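Local structure of FAD-binding PCMH-type domain-containing protein (Gibberella zeae, 6YJO) at residues Gly174-Gly177 against Phe178-Thr182; Ile321-Leu324 against Asn325-Asn329; Gln263-Ala266 against Val267-Lys271; Leu142-Val145 against Ala146-Phe150. The protein probably oxidises oligosaccharide substrates as an oxidoreductase that carries a covalently linked FAD cofactor. All blocks are in the same frame, centred on the assembly; numbering follows the deposited sequence.

In the fold
The four contacts are local turns of chain set at graded distances from one FAD. Contact 1 hydrogen-bonds the flavin directly through the backbone of Tyr-176. Contact 2, centred 14 Å from contact 1, touches it where Phe-178 CE2 lies 3.6 Å from Tyr-327 CD1, and the Tyr-327 side chain comes to about 8 Å from the cofactor. Contact 4 packs against contact 2, with Leu-324 CD1 3.6 Å from Ala-146 CB, and brings Leu-142 to about 6 Å from the cofactor. Contact 3 lies farther out, tied to contact 1 by Arg-181 NH1, 2.6 Å from Pro-270 O; its nearest atoms are about 18 Å from those of contact 4.

Contact 1: Gly174-Gly177 against Phe178-Thr182; sequences GGYG and FASRT. With FAD (flavin-adenine dinucleotide), chain C.
Ser-180 OG takes the backbone N-H of Gly-177 at 3.0 Å (N-H...O angle 151°) and makes a second, weak bond with Gly-184 O beyond the turn. The backbone answers in the other direction: Ser-180 N donates to Gly-177 O at 3.1 Å, closing a beta-turn just as helix 180-183 begins. Gly-177 is thus held through both its N-H and its carbonyl by a single serine.

The same serine also meets Tyr-176. Its CB sits over one face of the phenol ring in a CH-pi contact, 3.9 Å from the centroid and displaced toward the rim near CD2. With CG anti to the backbone N (chi1 -175°), the Tyr-176 ring is carried forward, on the carbonyl side, to Ser-180, while the tyrosine backbone faces the cofactor. There Tyr-176 N donates to FAD O2 at 3.2 Å, and FAD N3 donates to Tyr-176 O at 2.7 Å.

The paired backbone donor and acceptor match the N3-H and C2 carbonyl of the flavin pyrimidine. Ser-180 therefore acts as a second-shell residue: by gripping Gly-177 and covering the tyrosine ring, it probably helps hold the Tyr-176 to Gly-177 peptide, whose carbonyl takes the N3-H of the flavin.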
loop_
_atom_site.group_PDB
_atom_site.type_symbol
_atom_site.label_atom_id
_atom_site.label_comp_id
_atom_site.label_asym_id
_atom_site.label_seq_id
_atom_site.Cartn_x
_atom_site.Cartn_y
_atom_site.Cartn_z
ATOM N N GLY A 174 1.131 -2.865 -4.827
ATOM C CA GLY A 174 0.723 -4.053 -4.107
ATOM C C GLY A 174 -0.753 -4.037 -3.775
ATOM O O GLY A 174 -1.598 -4.339 -4.625
ATOM N N GLY A 175 -1.073 -3.666 -2.541
ATOM C CA GLY A 175 -2.449 -3.643 -2.092
ATOM C C GLY A 175 -2.774 -4.862 -1.261
ATOM O O GLY A 175 -3.171 -5.898 -1.802
ATOM N N TYR A 176 -2.595 -4.754 0.052
ATOM C CA TYR A 176 -2.776 -5.868 0.969
ATOM C C TYR A 176 -3.818 -5.516 2.020
ATOM O O TYR A 176 -3.856 -4.387 2.520
ATOM C CB TYR A 176 -1.460 -6.244 1.654
ATOM C CG TYR A 176 -1.573 -7.467 2.534
ATOM C CD1 TYR A 176 -2.037 -7.365 3.842
ATOM C CD2 TYR A 176 -1.226 -8.723 2.057
ATOM C CE1 TYR A 176 -2.148 -8.480 4.644
ATOM C CE2 TYR A 176 -1.338 -9.847 2.858
ATOM C CZ TYR A 176 -1.796 -9.714 4.148
ATOM O OH TYR A 176 -1.907 -10.814 4.960
ATOM N N GLY A 177 -4.646 -6.495 2.360
ATOM C CA GLY A 177 -5.671 -6.299 3.357
ATOM C C GLY A 177 -6.193 -7.625 3.861
ATOM O O GLY A 177 -5.603 -8.680 3.620
ATOM N N PHE A 178 -7.329 -7.560 4.553
ATOM C CA PHE A 178 -7.909 -8.726 5.209
ATOM C C PHE A 178 -8.624 -9.669 4.250
ATOM O O PHE A 178 -9.234 -10.636 4.708
ATOM C CB PHE A 178 -8.867 -8.264 6.314
ATOM C CG PHE A 178 -8.168 -7.738 7.538
ATOM C CD1 PHE A 178 -7.088 -8.417 8.079
ATOM C CD2 PHE A 178 -8.582 -6.562 8.142
ATOM C CE1 PHE A 178 -6.439 -7.939 9.195
ATOM C CE2 PHE A 178 -7.936 -6.076 9.266
ATOM C CZ PHE A 178 -6.862 -6.768 9.793
ATOM N N ALA A 179 -8.558 -9.417 2.945
ATOM C CA ALA A 179 -8.990 -10.366 1.927
ATOM C C ALA A 179 -7.841 -10.866 1.064
ATOM O O ALA A 179 -8.077 -11.661 0.148
ATOM C CB ALA A 179 -10.053 -9.726 1.028
ATOM N N SER A 180 -6.609 -10.425 1.327
ATOM C CA SER A 180 -5.502 -10.745 0.432
ATOM C C SER A 180 -5.131 -12.218 0.512
ATOM O O SER A 180 -4.941 -12.878 -0.516
ATOM C CB SER A 180 -4.293 -9.871 0.763
ATOM O OG SER A 180 -4.455 -8.565 0.240
ATOM N N ARG A 181 -5.017 -12.753 1.730
ATOM C CA ARG A 181 -4.610 -14.146 1.882
ATOM C C ARG A 181 -5.564 -15.082 1.153
ATOM O O ARG A 181 -5.173 -16.189 0.763
ATOM C CB ARG A 181 -4.537 -14.510 3.364
ATOM C CG ARG A 181 -3.654 -15.705 3.649
ATOM C CD ARG A 181 -3.287 -15.793 5.117
ATOM N NE ARG A 181 -2.551 -17.022 5.388
ATOM C CZ ARG A 181 -3.118 -18.220 5.494
ATOM N NH1 ARG A 181 -4.433 -18.349 5.359
ATOM N NH2 ARG A 181 -2.372 -19.290 5.733
ATOM N N THR A 182 -6.810 -14.652 0.960
ATOM C CA THR A 182 -7.830 -15.454 0.301
ATOM C C THR A 182 -7.993 -15.119 -1.173
ATOM O O THR A 182 -8.277 -16.019 -1.971
ATOM C CB THR A 182 -9.180 -15.258 1.002
ATOM O OG1 THR A 182 -9.050 -15.581 2.392
ATOM C CG2 THR A 182 -10.262 -16.128 0.368
HETATM P PA FAD C . -0.626 8.909 -3.280
HETATM O O1A FAD C . 0.268 9.749 -2.448
HETATM O O2A FAD C . -1.653 9.705 -4.103
HETATM O O5B FAD C . 0.210 7.962 -4.222
HETATM C C5B FAD C . 1.302 7.171 -3.711
HETATM C C4B FAD C . 2.231 6.819 -4.841
HETATM O O4B FAD C . 1.452 6.445 -6.004
HETATM C C3B FAD C . 3.141 7.957 -5.295
HETATM O O3B FAD C . 4.396 7.456 -5.740
HETATM C C2B FAD C . 2.337 8.577 -6.437
HETATM O O2B FAD C . 3.163 9.274 -7.357
HETATM C C1B FAD C . 1.743 7.323 -7.075
HETATM N N9A FAD C . 0.524 7.565 -7.843
HETATM C C8A FAD C . -0.685 8.018 -7.381
HETATM N N7A FAD C . -1.601 8.150 -8.310
HETATM C C5A FAD C . -0.945 7.756 -9.472
HETATM C C6A FAD C . -1.367 7.667 -10.809
HETATM N N6A FAD C . -2.594 7.981 -11.232
HETATM N N1A FAD C . -0.463 7.239 -11.718
HETATM C C2A FAD C . 0.766 6.922 -11.305
HETATM N N3A FAD C . 1.274 6.966 -10.073
HETATM C C4A FAD C . 0.360 7.397 -9.192
HETATM N N1 FAD C . -1.406 -0.323 2.434
HETATM C C2 FAD C . -1.671 -1.662 2.489
HETATM O O2 FAD C . -1.070 -2.471 1.774
HETATM N N3 FAD C . -2.638 -2.135 3.363
HETATM C C4 FAD C . -3.397 -1.368 4.225
HETATM O O4 FAD C . -4.230 -1.898 4.958
HETATM C C4X FAD C . -3.106 0.051 4.158
HETATM N N5 FAD C . -3.777 0.851 4.938
HETATM C C5X FAD C . -3.500 2.208 4.867
HETATM C C6 FAD C . -4.179 3.080 5.710
HETATM C C7 FAD C . -3.961 4.451 5.660
HETATM C C7M FAD C . -4.740 5.358 6.576
HETATM C C8 FAD C . -2.981 4.962 4.792
HETATM C C8M FAD C . -2.703 6.438 4.713
HETATM C C9 FAD C . -2.279 4.091 3.963
HETATM C C9A FAD C . -2.527 2.725 3.999
HETATM N N10 FAD C . -1.837 1.822 3.167
HETATM C C10 FAD C . -2.093 0.477 3.227
HETATM C "C1'" FAD C . -0.785 2.295 2.258
HETATM C "C2'" FAD C . -1.265 2.562 0.840
HETATM O "O2'" FAD C . -1.412 1.329 0.137
HETATM C "C3'" FAD C . -0.219 3.420 0.127
HETATM O "O3'" FAD C . 0.000 4.588 0.910
HETATM C "C4'" FAD C . -0.608 3.850 -1.286
HETATM O "O4'" FAD C . 0.517 3.743 -2.158
HETATM C "C5'" FAD C . -1.129 5.268 -1.295
HETATM O "O5'" FAD C . -1.811 5.513 -2.540
HETATM P P FAD C . -2.575 6.859 -2.780
HETATM O O1P FAD C . -2.892 7.011 -4.271
HETATM O O2P FAD C . -3.723 6.949 -1.843
HETATM O O3P FAD C . -1.439 7.909 -2.357
#

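Contact 2: Ile321-Leu324 against Asn325-Asn329; sequences IQML and NKYAN
Where the short helix 320-326 ends, Asn-325 meets Ile-321 one turn back and Tyr-327 is the first residue to depart from helical backbone angles. Three backbone bonds of the alpha-helical, four-residue kind carry the last turn. Asn-325 N reaches Ile-321 O at 3.1 Å, Lys-326 N reaches Gln-322 O at 2.9 Å, and the series finishes with a longer bond from Tyr-327 N to Met-323 O at 3.3 Å.

One side chain joins this polar network. The amide of Asn-325 folds back along the helix, with chi1 at -88°, and its ND2 makes a weak bond to Ile-321 O at 3.0 Å. The N-H...O angle is only 129°, well short of straight, so the main-chain N-H remains the better aligned of the two donors on that oxygen. ND2 also passes by the methyl CG2 of Ile-321.

Apolar contact is looser and faces the neighbouring sheet: Met-323 and Tyr-327 both pack on Pro-243 and Val-289, and the phenol Tyr-327 OH bonds Gly-288 O on strand 283-290. Between the two side chains, Met-323 CG approaches Tyr-327 CD2 at 4.3 Å, and that same ring carbon lies 3.7 Å from Met-323 O.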
loop_
_atom_site.group_PDB
_atom_site.type_symbol
_atom_site.label_atom_id
_atom_site.label_comp_id
_atom_site.label_asym_id
_atom_site.label_seq_id
_atom_site.Cartn_x
_atom_site.Cartn_y
_atom_site.Cartn_z
ATOM N N ILE A 321 -19.679 -5.615 3.476
ATOM C CA ILE A 321 -19.560 -4.185 3.734
ATOM C C ILE A 321 -19.495 -3.922 5.230
ATOM O O ILE A 321 -18.914 -2.924 5.668
ATOM C CB ILE A 321 -20.728 -3.431 3.066
ATOM C CG1 ILE A 321 -20.635 -3.557 1.539
ATOM C CG2 ILE A 321 -20.734 -1.965 3.480
ATOM C CD1 ILE A 321 -19.433 -2.832 0.919
ATOM N N GLN A 322 -20.074 -4.811 6.037
ATOM C CA GLN A 322 -19.981 -4.660 7.484
ATOM C C GLN A 322 -18.545 -4.845 7.957
ATOM O O GLN A 322 -18.054 -4.080 8.794
ATOM C CB GLN A 322 -20.919 -5.655 8.168
ATOM C CG GLN A 322 -21.452 -5.201 9.507
ATOM C CD GLN A 322 -22.709 -5.955 9.914
ATOM O OE1 GLN A 322 -23.065 -6.966 9.308
ATOM N NE2 GLN A 322 -23.392 -5.457 10.938
ATOM N N MET A 323 -17.849 -5.850 7.418
ATOM C CA MET A 323 -16.468 -6.090 7.823
ATOM C C MET A 323 -15.559 -4.940 7.405
ATOM O O MET A 323 -14.651 -4.557 8.153
ATOM C CB MET A 323 -15.975 -7.411 7.230
ATOM C CG MET A 323 -14.487 -7.694 7.441
ATOM S SD MET A 323 -13.388 -6.883 6.244
ATOM C CE MET A 323 -14.082 -7.435 4.680
ATOM N N LEU A 324 -15.775 -4.385 6.209
ATOM C CA LEU A 324 -14.970 -3.250 5.772
ATOM C C LEU A 324 -15.203 -2.031 6.653
ATOM O O LEU A 324 -14.279 -1.239 6.872
ATOM C CB LEU A 324 -15.278 -2.918 4.310
ATOM C CG LEU A 324 -14.894 -3.988 3.279
ATOM C CD1 LEU A 324 -15.343 -3.579 1.880
ATOM C CD2 LEU A 324 -13.397 -4.266 3.306
ATOM N N ASN A 325 -16.424 -1.866 7.173
ATOM C CA ASN A 325 -16.693 -0.760 8.087
ATOM C C ASN A 325 -16.078 -0.998 9.461
ATOM O O ASN A 325 -15.629 -0.046 10.108
ATOM C CB ASN A 325 -18.198 -0.537 8.220
ATOM C CG ASN A 325 -18.743 0.402 7.161
ATOM O OD1 ASN A 325 -18.354 1.569 7.095
ATOM N ND2 ASN A 325 -19.665 -0.094 6.342
ATOM N N LYS A 326 -16.038 -2.249 9.923
ATOM C CA LYS A 326 -15.493 -2.516 11.252
ATOM C C LYS A 326 -13.998 -2.245 11.305
ATOM O O LYS A 326 -13.467 -1.913 12.371
ATOM C CB LYS A 326 -15.776 -3.960 11.667
ATOM C CG LYS A 326 -15.170 -4.337 13.017
ATOM C CD LYS A 326 -15.999 -5.399 13.743
ATOM C CE LYS A 326 -15.399 -5.746 15.103
ATOM N NZ LYS A 326 -14.021 -6.306 14.990
ATOM N N TYR A 327 -13.307 -2.376 10.173
ATOM C CA TYR A 327 -11.869 -2.170 10.102
ATOM C C TYR A 327 -11.500 -0.880 9.379
ATOM O O TYR A 327 -10.315 -0.648 9.115
ATOM C CB TYR A 327 -11.203 -3.374 9.427
ATOM C CG TYR A 327 -11.054 -4.577 10.326
ATOM C CD1 TYR A 327 -10.278 -4.515 11.476
ATOM C CD2 TYR A 327 -11.673 -5.782 10.016
ATOM C CE1 TYR A 327 -10.136 -5.611 12.296
ATOM C CE2 TYR A 327 -11.532 -6.889 10.829
ATOM C CZ TYR A 327 -10.764 -6.795 11.969
ATOM O OH TYR A 327 -10.612 -7.885 12.790
ATOM N N ALA A 328 -12.481 -0.032 9.061
ATOM C CA ALA A 328 -12.225 1.268 8.455
ATOM C C ALA A 328 -11.736 2.311 9.453
ATOM O O ALA A 328 -11.353 3.410 9.036
ATOM C CB ALA A 328 -13.490 1.789 7.774
ATOM N N ASN A 329 -11.750 2.007 10.751
ATOM C CA ASN A 329 -11.208 2.903 11.775
ATOM C C ASN A 329 -12.010 4.203 11.848
ATOM O O ASN A 329 -11.455 5.303 11.872
ATOM C CB ASN A 329 -9.724 3.189 11.516
ATOM C CG ASN A 329 -9.017 3.784 12.724
ATOM O OD1 ASN A 329 -9.239 3.358 13.859
ATOM N ND2 ASN A 329 -8.152 4.770 12.481
#

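Contact 3: Gln263-Ala266 against Val267-Lys271; sequences QKFA and VTAPK
Ala-269 N donates to Phe-265 O at 3.0 Å, with an N-H...O angle of 147°, the last four-residue bond as helix 252-268 gives way to extended chain. Two residues earlier the spacing is shorter: Val-267 N bonds Lys-264 O at 3.1 Å, a three-residue spacing of the 3-10 kind; its bond to Gln-263 O, at 3.4 Å, is weak. Lys-264 O also receives weak bonds from Thr-268 N and from the hydroxyl Thr-268 OG1, so three donors share one oxygen near the helix end.

The threonine hydroxyl gets there because OG1 stands between the backbone N and the carbonyl carbon (chi1 57°), turned back onto the preceding turn. Beyond these bonds, the valine branch CG2 rests 3.4 Å from Gln-263 O.

The main side-chain packing is aromatic. Ala-269 CB sits over one face of the Phe-265 ring, 3.7 Å from the centroid and 18° from the ring normal, a CH-pi contact whose closest ring atom is CZ. A methyl on the first residue past the helix thus covers a ring from the turn before.

Phe-265 continues inward against Leu-273 and Met-275 of strand 273-280 and Leu-304 of helix 294-308. Ala-266 O, farther round the helix, bonds Arg-181 NH2, joining this terminus to helix 180-183.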
loop_
_atom_site.group_PDB
_atom_site.type_symbol
_atom_site.label_atom_id
_atom_site.label_comp_id
_atom_site.label_asym_id
_atom_site.label_seq_id
_atom_site.Cartn_x
_atom_site.Cartn_y
_atom_site.Cartn_z
ATOM N N GLN A 263 3.998 -18.053 13.345
ATOM C CA GLN A 263 4.682 -18.437 12.115
ATOM C C GLN A 263 4.210 -19.803 11.642
ATOM O O GLN A 263 3.880 -19.986 10.467
ATOM C CB GLN A 263 6.197 -18.450 12.324
ATOM C CG GLN A 263 6.774 -17.163 12.892
ATOM C CD GLN A 263 8.259 -17.032 12.624
ATOM O OE1 GLN A 263 8.699 -16.114 11.930
ATOM N NE2 GLN A 263 9.044 -17.945 13.188
ATOM N N LYS A 264 4.179 -20.780 12.553
ATOM C CA LYS A 264 3.708 -22.115 12.202
ATOM C C LYS A 264 2.273 -22.067 11.697
ATOM O O LYS A 264 1.941 -22.689 10.682
ATOM C CB LYS A 264 3.818 -23.039 13.418
ATOM C CG LYS A 264 5.213 -23.103 14.034
ATOM C CD LYS A 264 5.181 -23.665 15.455
ATOM C CE LYS A 264 4.889 -25.156 15.471
ATOM N NZ LYS A 264 5.390 -25.800 16.715
ATOM N N PHE A 265 1.412 -21.319 12.389
ATOM C CA PHE A 265 0.014 -21.223 11.988
ATOM C C PHE A 265 -0.140 -20.512 10.649
ATOM O O PHE A 265 -1.087 -20.795 9.905
ATOM C CB PHE A 265 -0.779 -20.495 13.074
ATOM C CG PHE A 265 -2.259 -20.533 12.869
ATOM C CD1 PHE A 265 -2.954 -21.725 12.980
ATOM C CD2 PHE A 265 -2.961 -19.375 12.575
ATOM C CE1 PHE A 265 -4.320 -21.766 12.796
ATOM C CE2 PHE A 265 -4.326 -19.410 12.393
ATOM C CZ PHE A 265 -5.008 -20.607 12.503
ATOM N N ALA A 266 0.767 -19.586 10.328
ATOM C CA ALA A 266 0.712 -18.904 9.040
ATOM C C ALA A 266 0.976 -19.853 7.881
ATOM O O ALA A 266 0.588 -19.553 6.748
ATOM C CB ALA A 266 1.718 -17.752 9.009
ATOM N N VAL A 267 1.616 -20.993 8.143
ATOM C CA VAL A 267 1.903 -21.952 7.083
ATOM C C VAL A 267 0.718 -22.880 6.858
ATOM O O VAL A 267 0.441 -23.280 5.722
ATOM C CB VAL A 267 3.178 -22.744 7.428
ATOM C CG1 VAL A 267 3.465 -23.800 6.361
ATOM C CG2 VAL A 267 4.361 -21.801 7.601
ATOM N N THR A 268 -0.004 -23.230 7.927
ATOM C CA THR A 268 -0.976 -24.313 7.874
ATOM C C THR A 268 -2.428 -23.852 7.821
ATOM O O THR A 268 -3.285 -24.631 7.392
ATOM C CB THR A 268 -0.806 -25.229 9.094
ATOM O OG1 THR A 268 -0.930 -24.454 10.294
ATOM C CG2 THR A 268 0.554 -25.913 9.078
ATOM N N ALA A 269 -2.731 -22.626 8.240
ATOM C CA ALA A 269 -4.123 -22.227 8.375
ATOM C C ALA A 269 -4.823 -22.232 7.014
ATOM O O ALA A 269 -4.178 -22.061 5.977
ATOM C CB ALA A 269 -4.224 -20.843 9.008
ATOM N N PRO A 270 -6.140 -22.443 6.988
ATOM C CA PRO A 270 -6.865 -22.395 5.712
ATOM C C PRO A 270 -6.739 -21.035 5.043
ATOM O O PRO A 270 -6.425 -20.025 5.678
ATOM C CB PRO A 270 -8.317 -22.681 6.113
ATOM C CG PRO A 270 -8.216 -23.421 7.397
ATOM C CD PRO A 270 -7.022 -22.838 8.100
ATOM N N LYS A 271 -7.000 -21.019 3.731
ATOM C CA LYS A 271 -6.933 -19.773 2.977
ATOM C C LYS A 271 -8.114 -18.858 3.277
ATOM O O LYS A 271 -8.025 -17.654 3.020
ATOM C CB LYS A 271 -6.858 -20.065 1.476
ATOM C CG LYS A 271 -8.178 -20.445 0.833
ATOM C CD LYS A 271 -7.971 -20.888 -0.607
ATOM C CE LYS A 271 -9.248 -21.442 -1.206
ATOM N NZ LYS A 271 -9.712 -22.657 -0.476
#

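Contact 4: Leu142-Val145 against Ala146-Phe150; sequences LGHV and ATDLF
His-144 sets its ring obliquely against the carboxylate of Asp-148 one turn on, its CE1 coming to 3.2 Å from Asp-148 OD2. Ring and carboxylate planes are 65° apart, and the closest approach is made by a ring carbon, not by a nitrogen, with OD2 well out of the ring plane. The histidine CG stands anti to its own backbone N (chi1 173°), which carries the ring along the helix to the aspartate. Both imidazole nitrogens have weak partners elsewhere, ND1 with Asp-334 OD1 and NE2 with Asp-124 O.

On another flank Gly-143 O is gripped twice by Thr-147. The hydroxyl OG1 donates at 2.8 Å and the backbone N at 3.0 Å, and the two arrive from opposite faces of the carbonyl plane. A chi1 of -67° sets OG1 beside the threonine's own backbone N, from where it can reach back one turn; a partly exposed side chain thereby satisfies its hydroxyl within the helix.

The third pair is apolar. Val-145 and Leu-149 lie side by side and point the same way, Val-145 CG1 meeting Leu-149 CD1 at 3.7 Å, while Leu-149 N bonds Val-145 O at 2.9 Å. Leu-149, His-144 and Asp-148 all touch Val-126, so strand 126-128 lies against both of these pairs.

The run of N-H to C=O bonds four residues apart, with side chains paired at the same spacing, is that of an alpha-helix, here helix 142-152 of the FAD-binding domain, whose first residue, Leu-142, packs on the FAD-binding His-170.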
loop_
_atom_site.group_PDB
_atom_site.type_symbol
_atom_site.label_atom_id
_atom_site.label_comp_id
_atom_site.label_asym_id
_atom_site.label_seq_id
_atom_site.Cartn_x
_atom_site.Cartn_y
_atom_site.Cartn_z
ATOM N N LEU A 142 -10.377 3.578 -2.134
ATOM C CA LEU A 142 -10.697 2.167 -1.940
ATOM C C LEU A 142 -12.134 1.972 -1.477
ATOM O O LEU A 142 -12.823 1.052 -1.935
ATOM C CB LEU A 142 -9.731 1.547 -0.928
ATOM C CG LEU A 142 -8.256 1.453 -1.323
ATOM C CD1 LEU A 142 -7.509 0.649 -0.273
ATOM C CD2 LEU A 142 -8.086 0.840 -2.703
ATOM N N GLY A 143 -12.609 2.824 -0.569
ATOM C CA GLY A 143 -13.953 2.650 -0.053
ATOM C C GLY A 143 -15.021 2.994 -1.068
ATOM O O GLY A 143 -16.109 2.411 -1.052
ATOM N N HIS A 144 -14.733 3.946 -1.959
ATOM C CA HIS A 144 -15.626 4.229 -3.076
ATOM C C HIS A 144 -15.629 3.098 -4.094
ATOM O O HIS A 144 -16.623 2.926 -4.806
ATOM C CB HIS A 144 -15.224 5.545 -3.754
ATOM C CG HIS A 144 -15.987 5.844 -5.008
ATOM N ND1 HIS A 144 -17.364 5.910 -5.048
ATOM C CD2 HIS A 144 -15.561 6.109 -6.266
ATOM C CE1 HIS A 144 -17.753 6.196 -6.278
ATOM N NE2 HIS A 144 -16.678 6.324 -7.035
ATOM N N VAL A 145 -14.549 2.318 -4.162
ATOM C CA VAL A 145 -14.496 1.174 -5.066
ATOM C C VAL A 145 -15.336 0.024 -4.526
ATOM O O VAL A 145 -16.141 -0.568 -5.252
ATOM C CB VAL A 145 -13.034 0.746 -5.294
ATOM C CG1 VAL A 145 -12.976 -0.568 -6.071
ATOM C CG2 VAL A 145 -12.277 1.837 -6.031
ATOM N N ALA A 146 -15.162 -0.311 -3.243
ATOM C CA ALA A 146 -15.949 -1.387 -2.647
ATOM C C ALA A 146 -17.428 -1.032 -2.615
ATOM O O ALA A 146 -18.288 -1.893 -2.833
ATOM C CB ALA A 146 -15.449 -1.687 -1.235
ATOM N N THR A 147 -17.744 0.236 -2.338
ATOM C CA THR A 147 -19.139 0.657 -2.262
ATOM C C THR A 147 -19.829 0.514 -3.611
ATOM O O THR A 147 -20.976 0.060 -3.678
ATOM C CB THR A 147 -19.227 2.104 -1.763
ATOM O OG1 THR A 147 -18.789 2.165 -0.397
ATOM C CG2 THR A 147 -20.655 2.628 -1.867
ATOM N N ASP A 148 -19.151 0.896 -4.696
ATOM C CA ASP A 148 -19.768 0.844 -6.017
ATOM C C ASP A 148 -19.745 -0.556 -6.623
ATOM O O ASP A 148 -20.624 -0.889 -7.426
ATOM C CB ASP A 148 -19.077 1.831 -6.958
ATOM C CG ASP A 148 -19.634 3.235 -6.834
ATOM O OD1 ASP A 148 -20.218 3.555 -5.776
ATOM O OD2 ASP A 148 -19.503 4.013 -7.802
ATOM N N LEU A 149 -18.767 -1.389 -6.259
ATOM C CA LEU A 149 -18.715 -2.740 -6.811
ATOM C C LEU A 149 -19.744 -3.651 -6.155
ATOM O O LEU A 149 -20.345 -4.498 -6.824
ATOM C CB LEU A 149 -17.315 -3.333 -6.646
ATOM C CG LEU A 149 -16.213 -2.803 -7.565
ATOM C CD1 LEU A 149 -14.901 -3.490 -7.228
ATOM C CD2 LEU A 149 -16.575 -3.021 -9.022
ATOM N N PHE A 150 -19.956 -3.496 -4.847
ATOM C CA PHE A 150 -20.948 -4.301 -4.148
ATOM C C PHE A 150 -22.369 -3.886 -4.500
ATOM O O PHE A 150 -23.285 -4.702 -4.361
ATOM C CB PHE A 150 -20.725 -4.199 -2.636
ATOM C CG PHE A 150 -21.693 -5.008 -1.818
ATOM C CD1 PHE A 150 -22.890 -4.457 -1.391
ATOM C CD2 PHE A 150 -21.399 -6.318 -1.469
ATOM C CE1 PHE A 150 -23.782 -5.200 -0.637
ATOM C CE2 PHE A 150 -22.285 -7.064 -0.716
ATOM C CZ PHE A 150 -23.477 -6.504 -0.298
#